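Local coordinates for uncharacterized protein, DUF633, LMOf2365_1472 (Listeria monocytogenes str. 4b F2365, PDB 3GNL), which is of unknown function but probably methylates N1 of adenine 22 in tRNA, at residues Trp135-Glu146 / Met159-Trp170; Val15-Glu23 / Val118-Asn126. All coordinates share one frame; numbering follows the deposited sequence. Where two conformers were deposited one is given.

Contact 1 of 2, residues Trp135-Glu146 / Met159-Trp170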
loop_
_atom_site.group_PDB
_atom_site.type_symbol
_atom_site.label_atom_id
_atom_site.label_comp_id
_atom_site.label_asym_id
_atom_site.label_seq_id
_atom_site.Cartn_x
_atom_site.Cartn_y
_atom_site.Cartn_z
ATOM N N TRP A 135 2.601 -11.318 -0.492
ATOM C CA TRP A 135 3.729 -11.194 0.419
ATOM C C TRP A 135 3.260 -11.464 1.840
ATOM O O TRP A 135 3.961 -12.134 2.610
ATOM C CB TRP A 135 4.321 -9.789 0.282
ATOM C CG TRP A 135 5.511 -9.568 1.232
ATOM C CD1 TRP A 135 6.814 -9.809 0.972
ATOM C CD2 TRP A 135 5.428 -9.070 2.562
ATOM N NE1 TRP A 135 7.573 -9.502 2.086
ATOM C CE2 TRP A 135 6.743 -9.081 3.088
ATOM C CE3 TRP A 135 4.366 -8.672 3.381
ATOM C CZ2 TRP A 135 7.031 -8.648 4.411
ATOM C CZ3 TRP A 135 4.648 -8.239 4.687
ATOM C CH2 TRP A 135 5.983 -8.234 5.174
ATOM N N SER A 136 2.111 -10.933 2.224
ATOM C CA SER A 136 1.595 -11.118 3.580
ATOM C C SER A 136 1.414 -12.603 3.898
ATOM O O SER A 136 1.795 -13.067 4.977
ATOM C CB SER A 136 0.299 -10.300 3.719
ATOM O OG SER A 136 -0.767 -10.998 4.320
ATOM N N GLU A 137 0.876 -13.360 2.952
ATOM C CA GLU A 137 0.730 -14.787 3.121
ATOM C C GLU A 137 2.093 -15.485 3.186
ATOM O O GLU A 137 2.272 -16.316 4.096
ATOM C CB GLU A 137 -0.053 -15.323 1.914
ATOM C CG GLU A 137 -0.203 -16.825 1.891
ATOM C CD GLU A 137 -1.207 -17.244 0.850
ATOM O OE1 GLU A 137 -0.755 -17.481 -0.311
ATOM O OE2 GLU A 137 -2.408 -17.402 1.171
ATOM N N GLN A 138 3.023 -15.192 2.273
ATOM C CA GLN A 138 4.361 -15.847 2.247
ATOM C C GLN A 138 5.172 -15.560 3.491
ATOM O O GLN A 138 5.980 -16.389 3.905
ATOM C CB GLN A 138 5.200 -15.466 1.039
ATOM C CG GLN A 138 4.731 -16.056 -0.266
ATOM C CD GLN A 138 5.471 -15.458 -1.435
ATOM O OE1 GLN A 138 6.347 -14.583 -1.251
ATOM N NE2 GLN A 138 5.136 -15.897 -2.651
ATOM N N ASN A 139 4.955 -14.393 4.090
ATOM C CA ASN A 139 5.770 -14.033 5.253
ATOM C C ASN A 139 5.016 -14.023 6.585
ATOM O O ASN A 139 5.549 -13.575 7.599
ATOM C CB ASN A 139 6.448 -12.704 4.967
ATOM C CG ASN A 139 7.448 -12.819 3.849
ATOM O OD1 ASN A 139 8.600 -13.161 4.090
ATOM N ND2 ASN A 139 7.021 -12.549 2.591
ATOM N N ASN A 140 3.784 -14.529 6.603
ATOM C CA ASN A 140 2.964 -14.546 7.814
ATOM C C ASN A 140 2.820 -13.201 8.519
ATOM O O ASN A 140 3.026 -13.084 9.731
ATOM C CB ASN A 140 3.407 -15.646 8.813
ATOM C CG ASN A 140 3.100 -17.064 8.304
ATOM O OD1 ASN A 140 2.283 -17.256 7.415
ATOM N ND2 ASN A 140 3.756 -18.057 8.881
ATOM N N TRP A 141 2.426 -12.194 7.740
ATOM C CA TRP A 141 1.879 -10.965 8.287
ATOM C C TRP A 141 0.369 -10.924 8.091
ATOM O O TRP A 141 -0.122 -11.037 6.937
ATOM C CB TRP A 141 2.511 -9.720 7.648
ATOM C CG TRP A 141 3.963 -9.491 8.054
ATOM C CD1 TRP A 141 5.015 -10.264 7.765
ATOM C CD2 TRP A 141 4.472 -8.373 8.808
ATOM N NE1 TRP A 141 6.181 -9.735 8.319
ATOM C CE2 TRP A 141 5.852 -8.578 8.968
ATOM C CE3 TRP A 141 3.875 -7.262 9.409
ATOM C CZ2 TRP A 141 6.671 -7.660 9.663
ATOM C CZ3 TRP A 141 4.692 -6.353 10.124
ATOM C CH2 TRP A 141 6.068 -6.567 10.231
ATOM N N LEU A 142 -0.397 -10.777 9.155
ATOM C CA LEU A 142 -1.823 -10.628 9.049
ATOM C C LEU A 142 -2.219 -9.238 8.543
ATOM O O LEU A 142 -1.653 -8.226 8.964
ATOM C CB LEU A 142 -2.471 -10.900 10.410
ATOM C CG LEU A 142 -3.918 -11.261 10.617
ATOM C CD1 LEU A 142 -4.352 -12.512 9.779
ATOM C CD2 LEU A 142 -4.090 -11.568 12.100
ATOM N N ILE A 143 -3.206 -9.166 7.651
ATOM C CA ILE A 143 -3.855 -7.904 7.351
ATOM C C ILE A 143 -4.935 -7.614 8.406
ATOM O O ILE A 143 -5.879 -8.405 8.623
ATOM C CB ILE A 143 -4.458 -7.948 5.913
ATOM C CG1 ILE A 143 -3.319 -8.161 4.922
ATOM C CG2 ILE A 143 -5.249 -6.647 5.576
ATOM C CD1 ILE A 143 -3.821 -8.661 3.479
ATOM N N THR A 144 -4.769 -6.496 9.130
ATOM C CA THR A 144 -5.678 -6.150 10.202
ATOM C C THR A 144 -6.660 -5.056 9.903
ATOM O O THR A 144 -7.706 -4.993 10.513
ATOM C CB THR A 144 -4.892 -5.750 11.446
ATOM O OG1 THR A 144 -4.011 -4.691 11.093
ATOM C CG2 THR A 144 -4.034 -6.939 11.893
ATOM N N SER A 145 -6.351 -4.212 8.912
ATOM C CA SER A 145 -7.259 -3.165 8.484
ATOM C C SER A 145 -6.952 -2.916 7.015
ATOM O O SER A 145 -5.839 -3.147 6.573
ATOM C CB SER A 145 -7.010 -1.840 9.220
ATOM O OG SER A 145 -7.426 -1.879 10.589
ATOM N N GLU A 146 -8.004 -2.460 6.309
ATOM C CA GLU A 146 -7.822 -1.905 4.942
ATOM C C GLU A 146 -8.812 -0.812 4.706
ATOM O O GLU A 146 -9.881 -0.721 5.344
ATOM C CB GLU A 146 -8.048 -2.996 3.868
ATOM C CG GLU A 146 -7.151 -4.228 4.007
ATOM C CD GLU A 146 -7.416 -5.289 2.910
ATOM O OE1 GLU A 146 -8.552 -5.852 2.931
ATOM O OE2 GLU A 146 -6.503 -5.497 2.093
HETATM N N MSE A 159 -3.466 -0.839 3.198
HETATM C CA MSE A 159 -3.567 -2.049 4.011
HETATM C C MSE A 159 -2.652 -1.903 5.225
HETATM O O MSE A 159 -1.566 -1.336 5.139
HETATM C CB MSE A 159 -3.196 -3.301 3.208
HETATM C CG MSE A 159 -1.778 -3.430 2.778
HETATM SE SE MSE A 159 -1.580 -5.139 1.763
HETATM C CE MSE A 159 -2.356 -4.485 0.104
ATOM N N VAL A 160 -3.099 -2.459 6.344
ATOM C CA VAL A 160 -2.304 -2.386 7.572
ATOM C C VAL A 160 -2.035 -3.797 7.985
ATOM O O VAL A 160 -2.966 -4.623 7.953
ATOM C CB VAL A 160 -3.077 -1.662 8.650
ATOM C CG1 VAL A 160 -2.213 -1.572 9.940
ATOM C CG2 VAL A 160 -3.525 -0.264 8.152
ATOM N N LEU A 161 -0.778 -4.100 8.291
ATOM C CA LEU A 161 -0.381 -5.479 8.601
ATOM C C LEU A 161 0.297 -5.571 9.944
ATOM O O LEU A 161 0.882 -4.593 10.411
ATOM C CB LEU A 161 0.586 -6.008 7.550
ATOM C CG LEU A 161 -0.023 -6.048 6.130
ATOM C CD1 LEU A 161 0.332 -4.762 5.468
ATOM C CD2 LEU A 161 0.479 -7.172 5.306
ATOM N N ALA A 162 0.347 -6.777 10.505
ATOM C CA ALA A 162 1.073 -7.017 11.767
ATOM C C ALA A 162 1.673 -8.427 11.675
ATOM O O ALA A 162 1.083 -9.299 11.019
ATOM C CB ALA A 162 0.132 -6.907 12.933
ATOM N N PRO A 163 2.813 -8.694 12.349
ATOM C CA PRO A 163 3.352 -10.056 12.344
ATOM C C PRO A 163 2.387 -11.056 12.982
ATOM O O PRO A 163 1.643 -10.726 13.909
ATOM C CB PRO A 163 4.628 -9.954 13.203
ATOM C CG PRO A 163 4.879 -8.554 13.369
ATOM C CD PRO A 163 3.575 -7.818 13.271
ATOM N N SER A 164 2.379 -12.264 12.445
ATOM C CA SER A 164 1.581 -13.350 12.962
ATOM C C SER A 164 2.499 -14.555 13.228
ATOM O O SER A 164 3.299 -14.942 12.379
ATOM C CB SER A 164 0.487 -13.738 11.946
ATOM O OG SER A 164 -0.325 -14.781 12.466
ATOM N N GLU A 165 2.411 -15.143 14.425
ATOM C CA GLU A 165 3.160 -16.391 14.626
ATOM C C GLU A 165 2.484 -17.612 14.004
ATOM O O GLU A 165 3.139 -18.615 13.737
ATOM C CB GLU A 165 3.553 -16.617 16.105
ATOM C CG GLU A 165 2.461 -16.555 17.155
ATOM C CD GLU A 165 2.974 -17.148 18.493
ATOM O OE1 GLU A 165 3.046 -16.403 19.490
ATOM O OE2 GLU A 165 3.325 -18.350 18.477
ATOM N N LYS A 166 1.187 -17.492 13.746
ATOM C CA LYS A 166 0.361 -18.523 13.119
ATOM C C LYS A 166 0.431 -18.338 11.592
ATOM O O LYS A 166 0.589 -17.192 11.135
ATOM C CB LYS A 166 -1.082 -18.376 13.610
ATOM C CG LYS A 166 -1.292 -18.948 15.020
ATOM C CD LYS A 166 -2.561 -18.440 15.733
ATOM C CE LYS A 166 -3.887 -18.610 14.964
ATOM N NZ LYS A 166 -4.281 -20.022 14.551
ATOM N N PRO A 167 0.334 -19.435 10.813
ATOM C CA PRO A 167 0.272 -19.279 9.358
ATOM C C PRO A 167 -0.827 -18.273 8.994
ATOM O O PRO A 167 -1.919 -18.274 9.549
ATOM C CB PRO A 167 -0.093 -20.681 8.864
ATOM C CG PRO A 167 0.478 -21.609 10.013
ATOM C CD PRO A 167 0.214 -20.855 11.233
ATOM N N VAL A 168 -0.485 -17.407 8.035
ATOM C CA VAL A 168 -1.474 -16.596 7.338
ATOM C C VAL A 168 -1.788 -17.300 6.035
ATOM O O VAL A 168 -0.884 -17.629 5.257
ATOM C CB VAL A 168 -0.935 -15.184 7.133
ATOM C CG1 VAL A 168 -1.922 -14.324 6.339
ATOM C CG2 VAL A 168 -0.692 -14.500 8.497
ATOM N N THR A 169 -3.079 -17.543 5.854
ATOM C CA THR A 169 -3.563 -18.268 4.640
ATOM C C THR A 169 -4.790 -17.571 4.083
ATOM O O THR A 169 -5.850 -17.560 4.721
ATOM C CB THR A 169 -3.916 -19.760 4.970
ATOM O OG1 THR A 169 -4.985 -19.805 5.924
ATOM C CG2 THR A 169 -2.693 -20.520 5.492
ATOM N N TRP A 170 -4.654 -16.979 2.888
ATOM C CA TRP A 170 -5.778 -16.242 2.318
ATOM C C TRP A 170 -6.510 -17.087 1.289
ATOM O O TRP A 170 -6.009 -18.094 0.874
ATOM C CB TRP A 170 -5.219 -15.002 1.579
ATOM C CG TRP A 170 -4.538 -13.979 2.483
ATOM C CD1 TRP A 170 -3.285 -13.489 2.324
ATOM C CD2 TRP A 170 -5.070 -13.413 3.703
ATOM N NE1 TRP A 170 -3.001 -12.597 3.351
ATOM C CE2 TRP A 170 -4.058 -12.540 4.213
ATOM C CE3 TRP A 170 -6.282 -13.533 4.410
ATOM C CZ2 TRP A 170 -4.228 -11.797 5.407
ATOM C CZ3 TRP A 170 -6.451 -12.764 5.611
ATOM C CH2 TRP A 170 -5.407 -11.914 6.076
HETATM O O HOH W 1 5.040 -17.359 11.529
#
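Met159 and Glu146 face each other as a non-hydrogen-bonded antiparallel pair, their side chains side by side on the same face of the sheet. Outside partners hold the Glu146 carboxylate: the backbone N atoms of Cys180 and Leu181, and Arg133. Val160 stands opposite two residues, Thr144 and Ser145. Val160 N donates to Ser145 O at 2.8 Å, and Val160 O takes the N-H of Thr144. This is a classic beta bulge, and it shifts the register by one. Leu161 lies alongside Ile143 and sends CD2 to Ser136 CB at 3.5 Å, joining the strand to helix 129-139. Ala162 and Leu142 exchange both backbone bonds. Pro163 covers one face of the Trp141 indole: Pro163 CG sits 4.0 Å from the centroid of the six-membered ring, 16° off its normal, a CH-pi contact. The opposite face meets Trp135 CH2.

Strands 141-151 and 154-163 form the antiparallel hairpin at the end of the sheet, as in Rossmann-like methyltransferases, where the last two strands pair this way. Helix 129-139 ends in a Schellman motif at Asn140, and residues 164-170 wrap around this corner. Ser164 N donates to Asn140 O. A water joins Asn140 ND2 to Ser164 O. Val168 N reaches Asn140 OD1 at 2.8 Å in a nearly straight bond (175° at the hydrogen), but from above the carbonyl plane. Trp170 N bonds Glu137 OE2 at 2.9 Å, almost along the C-O axis; the extended Glu137 chain, with CG anti to the backbone N (chi1 176°), carries the carboxylate there. The Trp170 indole turns its edge to the helix. Trp170 NE1 donates in the ring plane to Ser136 OG at 2.9 Å, and that hydroxyl donates to Trp141 O. Trp170 CZ2 packs on Ile143 CD1 at 3.7 Å.

Contact 2 of 2, residues Val15-Glu23 / Val118-Asn126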
loop_
_atom_site.group_PDB
_atom_site.type_symbol
_atom_site.label_atom_id
_atom_site.label_comp_id
_atom_site.label_asym_id
_atom_site.label_seq_id
_atom_site.Cartn_x
_atom_site.Cartn_y
_atom_site.Cartn_z
ATOM N N VAL A 15 -3.752 7.135 5.507
ATOM C CA VAL A 15 -2.582 6.387 5.885
ATOM C C VAL A 15 -2.183 6.718 7.356
ATOM O O VAL A 15 -1.938 5.800 8.157
ATOM C CB VAL A 15 -1.416 6.669 4.886
ATOM C CG1 VAL A 15 -0.136 6.137 5.419
ATOM C CG2 VAL A 15 -1.723 6.064 3.500
ATOM N N ALA A 16 -2.110 8.019 7.657
ATOM C CA ALA A 16 -1.743 8.538 8.991
ATOM C C ALA A 16 -2.719 8.085 10.061
ATOM O O ALA A 16 -2.318 7.941 11.221
ATOM C CB ALA A 16 -1.660 10.042 8.956
ATOM N N SER A 17 -3.968 7.832 9.658
ATOM C CA SER A 17 -5.009 7.498 10.656
ATOM C C SER A 17 -4.720 6.154 11.334
ATOM O O SER A 17 -5.324 5.845 12.363
ATOM C CB SER A 17 -6.409 7.466 10.027
ATOM O OG SER A 17 -6.599 6.272 9.309
ATOM N N TYR A 18 -3.834 5.350 10.754
ATOM C CA TYR A 18 -3.444 4.058 11.297
ATOM C C TYR A 18 -2.248 4.135 12.220
ATOM O O TYR A 18 -1.810 3.121 12.737
ATOM C CB TYR A 18 -3.219 3.055 10.173
ATOM C CG TYR A 18 -4.512 2.750 9.423
ATOM C CD1 TYR A 18 -5.571 2.077 10.059
ATOM C CD2 TYR A 18 -4.656 3.116 8.089
ATOM C CE1 TYR A 18 -6.765 1.788 9.372
ATOM C CE2 TYR A 18 -5.855 2.817 7.363
ATOM C CZ TYR A 18 -6.879 2.144 8.022
ATOM O OH TYR A 18 -8.054 1.852 7.338
ATOM N N ILE A 19 -1.748 5.352 12.447
ATOM C CA ILE A 19 -0.631 5.557 13.406
ATOM C C ILE A 19 -1.315 6.126 14.635
ATOM O O ILE A 19 -1.881 7.180 14.570
ATOM C CB ILE A 19 0.373 6.599 12.860
ATOM C CG1 ILE A 19 1.020 6.074 11.565
ATOM C CG2 ILE A 19 1.452 6.922 13.909
ATOM C CD1 ILE A 19 1.843 7.113 10.765
ATOM N N THR A 20 -1.301 5.394 15.758
ATOM C CA THR A 20 -2.211 5.730 16.854
ATOM C C THR A 20 -1.602 5.711 18.251
ATOM O O THR A 20 -2.203 6.231 19.190
ATOM C CB THR A 20 -3.447 4.731 16.870
ATOM O OG1 THR A 20 -2.961 3.394 16.987
ATOM C CG2 THR A 20 -4.284 4.878 15.602
ATOM N N LYS A 21 -0.456 5.087 18.396
ATOM C CA LYS A 21 0.010 4.702 19.739
ATOM C C LYS A 21 1.291 5.419 20.155
ATOM O O LYS A 21 2.156 4.826 20.829
ATOM C CB LYS A 21 0.216 3.199 19.790
ATOM C CG LYS A 21 -1.055 2.381 19.528
ATOM C CD LYS A 21 -0.694 1.012 18.951
ATOM C CE LYS A 21 0.154 0.202 19.922
ATOM N NZ LYS A 21 0.845 -0.914 19.241
ATOM N N ASN A 22 1.434 6.676 19.732
ATOM C CA ASN A 22 2.672 7.425 20.022
ATOM C C ASN A 22 3.911 6.564 19.633
ATOM O O ASN A 22 4.826 6.340 20.416
ATOM C CB ASN A 22 2.695 7.852 21.509
ATOM C CG ASN A 22 3.782 8.882 21.821
ATOM O OD1 ASN A 22 4.565 8.692 22.753
ATOM N ND2 ASN A 22 3.820 9.984 21.060
ATOM N N GLU A 23 3.910 6.107 18.376
ATOM C CA GLU A 23 4.862 5.128 17.814
ATOM C C GLU A 23 6.158 5.736 17.249
ATOM O O GLU A 23 6.185 6.918 16.912
ATOM C CB GLU A 23 4.122 4.357 16.662
ATOM C CG GLU A 23 2.572 4.325 16.924
ATOM C CD GLU A 23 1.766 3.561 15.887
ATOM O OE1 GLU A 23 2.322 3.258 14.817
ATOM O OE2 GLU A 23 0.562 3.325 16.151
ATOM N N VAL A 118 9.702 -4.656 14.222
ATOM C CA VAL A 118 8.577 -3.866 13.681
ATOM C C VAL A 118 7.243 -4.593 13.903
ATOM O O VAL A 118 7.154 -5.812 13.641
ATOM C CB VAL A 118 8.790 -3.560 12.175
ATOM C CG1 VAL A 118 7.586 -2.823 11.609
ATOM C CG2 VAL A 118 10.055 -2.732 11.978
ATOM N N THR A 119 6.226 -3.876 14.371
ATOM C CA THR A 119 4.930 -4.501 14.698
ATOM C C THR A 119 3.737 -4.035 13.821
ATOM O O THR A 119 2.581 -4.480 13.991
ATOM C CB THR A 119 4.567 -4.310 16.187
ATOM O OG1 THR A 119 4.667 -2.921 16.541
ATOM C CG2 THR A 119 5.513 -5.122 17.100
ATOM N N LYS A 120 4.005 -3.095 12.915
ATOM C CA LYS A 120 2.927 -2.579 12.072
ATOM C C LYS A 120 3.500 -2.103 10.759
ATOM O O LYS A 120 4.529 -1.415 10.728
ATOM C CB LYS A 120 2.141 -1.486 12.779
ATOM C CG LYS A 120 0.930 -0.916 11.994
ATOM C CD LYS A 120 -0.139 -0.217 12.841
ATOM C CE LYS A 120 0.463 0.907 13.691
ATOM N NZ LYS A 120 -0.666 1.450 14.454
ATOM N N LEU A 121 2.868 -2.502 9.644
ATOM C CA LEU A 121 3.193 -1.925 8.328
ATOM C C LEU A 121 1.922 -1.273 7.842
ATOM O O LEU A 121 0.829 -1.833 7.957
ATOM C CB LEU A 121 3.624 -2.979 7.281
ATOM C CG LEU A 121 4.774 -3.912 7.620
ATOM C CD1 LEU A 121 4.947 -5.071 6.593
ATOM C CD2 LEU A 121 6.051 -3.094 7.719
ATOM N N ILE A 122 2.070 -0.070 7.294
ATOM C CA ILE A 122 0.945 0.612 6.644
ATOM C C ILE A 122 1.359 0.853 5.184
ATOM O O ILE A 122 2.332 1.616 4.900
ATOM C CB ILE A 122 0.637 1.956 7.281
ATOM C CG1 ILE A 122 0.301 1.767 8.773
ATOM C CG2 ILE A 122 -0.543 2.584 6.559
ATOM C CD1 ILE A 122 0.420 3.078 9.608
ATOM N N LEU A 123 0.717 0.131 4.254
ATOM C CA LEU A 123 1.235 0.138 2.866
ATOM C C LEU A 123 0.138 0.695 1.968
ATOM O O LEU A 123 -1.052 0.387 2.141
ATOM C CB LEU A 123 1.591 -1.294 2.422
ATOM C CG LEU A 123 2.490 -2.062 3.364
ATOM C CD1 LEU A 123 2.718 -3.457 2.734
ATOM C CD2 LEU A 123 3.807 -1.305 3.617
ATOM N N GLN A 124 0.545 1.535 1.012
ATOM C CA GLN A 124 -0.428 2.124 0.103
ATOM C C GLN A 124 0.142 1.976 -1.305
ATOM O O GLN A 124 0.823 2.857 -1.780
ATOM C CB GLN A 124 -0.728 3.567 0.490
ATOM C CG GLN A 124 -1.855 4.208 -0.373
ATOM C CD GLN A 124 -1.301 4.811 -1.639
ATOM O OE1 GLN A 124 -0.438 5.666 -1.569
ATOM N NE2 GLN A 124 -1.765 4.330 -2.804
ATOM N N PRO A 125 -0.166 0.850 -1.964
ATOM C CA PRO A 125 0.340 0.627 -3.334
ATOM C C PRO A 125 -0.554 1.279 -4.391
ATOM O O PRO A 125 -1.779 1.270 -4.262
ATOM C CB PRO A 125 0.279 -0.880 -3.488
ATOM C CG PRO A 125 -0.949 -1.285 -2.645
ATOM C CD PRO A 125 -0.898 -0.310 -1.450
ATOM N N ASN A 126 0.084 1.838 -5.402
ATOM C CA ASN A 126 -0.609 2.546 -6.488
ATOM C C ASN A 126 -1.024 1.585 -7.609
ATOM O O ASN A 126 -1.738 1.983 -8.512
ATOM C CB ASN A 126 0.299 3.618 -7.065
ATOM C CG ASN A 126 0.403 4.843 -6.167
ATOM O OD1 ASN A 126 -0.365 5.017 -5.212
ATOM N ND2 ASN A 126 1.347 5.682 -6.465
#
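Lys120 and Glu23 form a salt bridge, with Lys120 NZ 2.8 Å from Glu23 OE2 on the syn side of the carboxylate. Lys120 NZ also donates to Tyr18 O at 2.7 Å. The lysine chain starts with CG anti to the backbone N (chi1 -177°) and bends at chi3 (55°), which brings the ammonium between the two acceptors. Glu23 OE2 is gripped by three donors. Thr20 N meets Glu23 OE2 from above the carboxylate plane at 2.8 Å, and Lys21 N comes on the anti side. Glu23 OE1 is bound by Thr93 OG1, so both oxygens have partners and the carboxylate is fixed in rotation. The positive charge of Lys120 would favour an ionised Glu23.

The apolar part centres on Ile122. Ile122 CD1 meets Ile19 CG1 at 3.6 Å and Tyr18 CB at 3.7 Å. Ile122 CG2 reaches Val15 CG1 at 3.8 Å. Farther along strand 120-125, Val15 CG2 touches Gln124 CB at 4.0 Å.

The residues after helix 10-16 thus turn through a type I turn, Ala16 to Ile19, and pass across strand 120-125 to enter strand 23-28, the first strand of a Rossmann-like methyltransferase sheet.

In the fold
From the N terminus, helix 10-16 leads through residues 15-23 into strand 23-28. The chain then builds the parallel strands of the sheet, and contact 2 closes this loop of 94 residues when strand 120-125 arrives. Helix 129-139 follows. Contact 1 closes a much shorter loop, the hairpin of strands 141-151 and 154-163. The two contacts are in series and neither encloses the other. They meet in the sheet, where strand 154-163 runs antiparallel to strand 120-125: Leu161 N lies 2.8 Å from Leu121 O. Val160 also packs on Tyr18. Contact 2 therefore ties the N-terminal region to the parallel part, and contact 1 ties the antiparallel hairpin and residues 164-170 to the end of helix 129-139.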